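Local coordinates for protein alpha-1,3-glucanase (Bacillus circulans, PDB 5ZRU) that hydrolyses alpha-1,3-glucan as a family GH87 glycoside hydrolase, this chain being the catalytic unit of a longer protein that probably also binds carbohydrate, at residues H330-I335 with V385-P389. Numbering follows the deposited sequence.
Sequences HTPAII and VNGAP
This surface contact joins two irregular loops on coils that are next but one in the right-handed parallel beta-helix of the catalytic unit, away from its metal sites. Residues 330-335 lie between strands 323-325 and 340-342, residues 385-389 between strands 378-381 and 395-397; Gln358 of the intervening coil touches Ala333 and Ala388. The loops run parallel in register, Thr331 beside Asn386, Pro332 beside Gly387 and Ala333 beside Ala388, with CA atoms 4.8 to 5.3 Å apart. A cis peptide precedes Pro332; Asn386 and Gly387 (phi/psi 60°/28° and 79°/24°) form a type I' beta turn closed by the hydrogen bond from Ala388 N to Val385 O at 3.3 Å. One direct hydrogen bond crosses, Ala333 N to Asn386 O at 3.0 Å, and Pro332 CA makes a CH...O contact with that oxygen at 3.3 Å. Asn386, chi1 m, packs CB on His330 O at 3.5 Å, while waters bridge its ND2 to His330 O and its OD1 to Thr331 OG1. The CA-to-CB bond of His330 points away, and ND1 is hydrogen-bonded to Asp327. Apolar contacts follow, Ala333 CB to Ala388 CB at 3.7 Å and Ile335 CG2 to Pro389 CD at 3.6 Å. A third water donates to Ala333 O at 2.7 Å and Gly387 O at 2.9 Å.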
loop_
_atom_site.group_PDB
_atom_site.type_symbol
_atom_site.label_atom_id
_atom_site.label_comp_id
_atom_site.label_asym_id
_atom_site.label_seq_id
_atom_site.Cartn_x
_atom_site.Cartn_y
_atom_site.Cartn_z
ATOM N N HIS A 330 14.287 -2.060 -23.460
ATOM C CA HIS A 330 15.361 -2.846 -24.047
ATOM C C HIS A 330 14.830 -4.168 -24.586
ATOM O O HIS A 330 13.883 -4.749 -24.041
ATOM C CB HIS A 330 16.476 -3.112 -23.021
ATOM C CG HIS A 330 17.072 -1.864 -22.447
ATOM N ND1 HIS A 330 16.521 -1.199 -21.372
ATOM C CD2 HIS A 330 18.153 -1.139 -22.823
ATOM C CE1 HIS A 330 17.248 -0.131 -21.098
ATOM N NE2 HIS A 330 18.243 -0.070 -21.963
ATOM N N THR A 331 15.451 -4.640 -25.666
ATOM C CA THR A 331 15.146 -5.950 -26.233
ATOM C C THR A 331 16.463 -6.684 -26.438
ATOM O O THR A 331 17.307 -6.224 -27.233
ATOM C CB THR A 331 14.375 -5.844 -27.547
ATOM O OG1 THR A 331 13.169 -5.103 -27.333
ATOM C CG2 THR A 331 14.021 -7.235 -28.060
ATOM N N PRO A 332 16.706 -7.800 -25.735
ATOM C CA PRO A 332 15.806 -8.350 -24.711
ATOM C C PRO A 332 15.804 -7.493 -23.446
ATOM O O PRO A 332 16.736 -6.714 -23.248
ATOM C CB PRO A 332 16.384 -9.738 -24.437
ATOM C CG PRO A 332 17.830 -9.603 -24.768
ATOM C CD PRO A 332 17.913 -8.627 -25.912
ATOM N N ALA A 333 14.761 -7.621 -22.628
ATOM C CA ALA A 333 14.603 -6.747 -21.474
ATOM C C ALA A 333 15.719 -6.967 -20.463
ATOM O O ALA A 333 16.191 -8.090 -20.266
ATOM C CB ALA A 333 13.243 -6.988 -20.814
ATOM N N ILE A 334 16.161 -5.880 -19.833
ATOM C CA ILE A 334 17.088 -6.000 -18.712
ATOM C C ILE A 334 16.250 -6.073 -17.445
ATOM O O ILE A 334 15.042 -5.812 -17.485
ATOM C CB ILE A 334 18.102 -4.842 -18.670
ATOM C CG1 ILE A 334 17.399 -3.490 -18.608
ATOM C CG2 ILE A 334 19.043 -4.918 -19.877
ATOM C CD1 ILE A 334 18.363 -2.328 -18.411
ATOM N N ILE A 335 16.859 -6.461 -16.324
ATOM C CA ILE A 335 16.106 -6.647 -15.088
ATOM C C ILE A 335 16.824 -5.980 -13.931
ATOM O O ILE A 335 18.053 -5.829 -13.928
ATOM C CB ILE A 335 15.865 -8.134 -14.741
ATOM C CG1 ILE A 335 17.159 -8.809 -14.270
ATOM C CG2 ILE A 335 15.235 -8.879 -15.925
ATOM C CD1 ILE A 335 16.938 -10.178 -13.623
ATOM N N VAL A 385 7.297 -9.108 -21.491
ATOM C CA VAL A 385 7.363 -8.189 -22.620
ATOM C C VAL A 385 8.812 -8.032 -23.052
ATOM O O VAL A 385 9.725 -7.930 -22.223
ATOM C CB VAL A 385 6.743 -6.831 -22.253
ATOM C CG1 VAL A 385 6.736 -5.900 -23.461
ATOM C CG2 VAL A 385 5.333 -7.011 -21.676
ATOM N N ASN A 386 9.034 -8.044 -24.367
ATOM C CA ASN A 386 10.369 -7.863 -24.935
ATOM C C ASN A 386 11.343 -8.942 -24.474
ATOM O O ASN A 386 12.549 -8.712 -24.414
ATOM C CB ASN A 386 10.927 -6.472 -24.613
ATOM C CG ASN A 386 10.079 -5.365 -25.187
ATOM O OD1 ASN A 386 9.472 -5.524 -26.246
ATOM N ND2 ASN A 386 10.022 -4.237 -24.490
ATOM N N GLY A 387 10.842 -10.132 -24.151
ATOM C CA GLY A 387 11.738 -11.213 -23.797
ATOM C C GLY A 387 12.294 -11.159 -22.392
ATOM O O GLY A 387 13.369 -11.714 -22.139
ATOM N N ALA A 388 11.609 -10.499 -21.470
ATOM C CA ALA A 388 12.049 -10.509 -20.084
ATOM C C ALA A 388 12.051 -11.942 -19.556
ATOM O O ALA A 388 11.161 -12.729 -19.901
ATOM C CB ALA A 388 11.132 -9.637 -19.225
ATOM N N PRO A 389 13.019 -12.311 -18.720
ATOM C CA PRO A 389 13.002 -13.640 -18.105
ATOM C C PRO A 389 11.957 -13.706 -17.007
ATOM O O PRO A 389 11.423 -12.691 -16.557
ATOM C CB PRO A 389 14.411 -13.764 -17.526
ATOM C CG PRO A 389 14.709 -12.360 -17.092
ATOM C CD PRO A 389 14.134 -11.496 -18.203
HETATM O O HOH W 1 11.844 -4.263 -22.381
HETATM O O HOH W 2 10.835 -6.502 -28.179
HETATM O O HOH W 3 15.869 -10.675 -21.029
#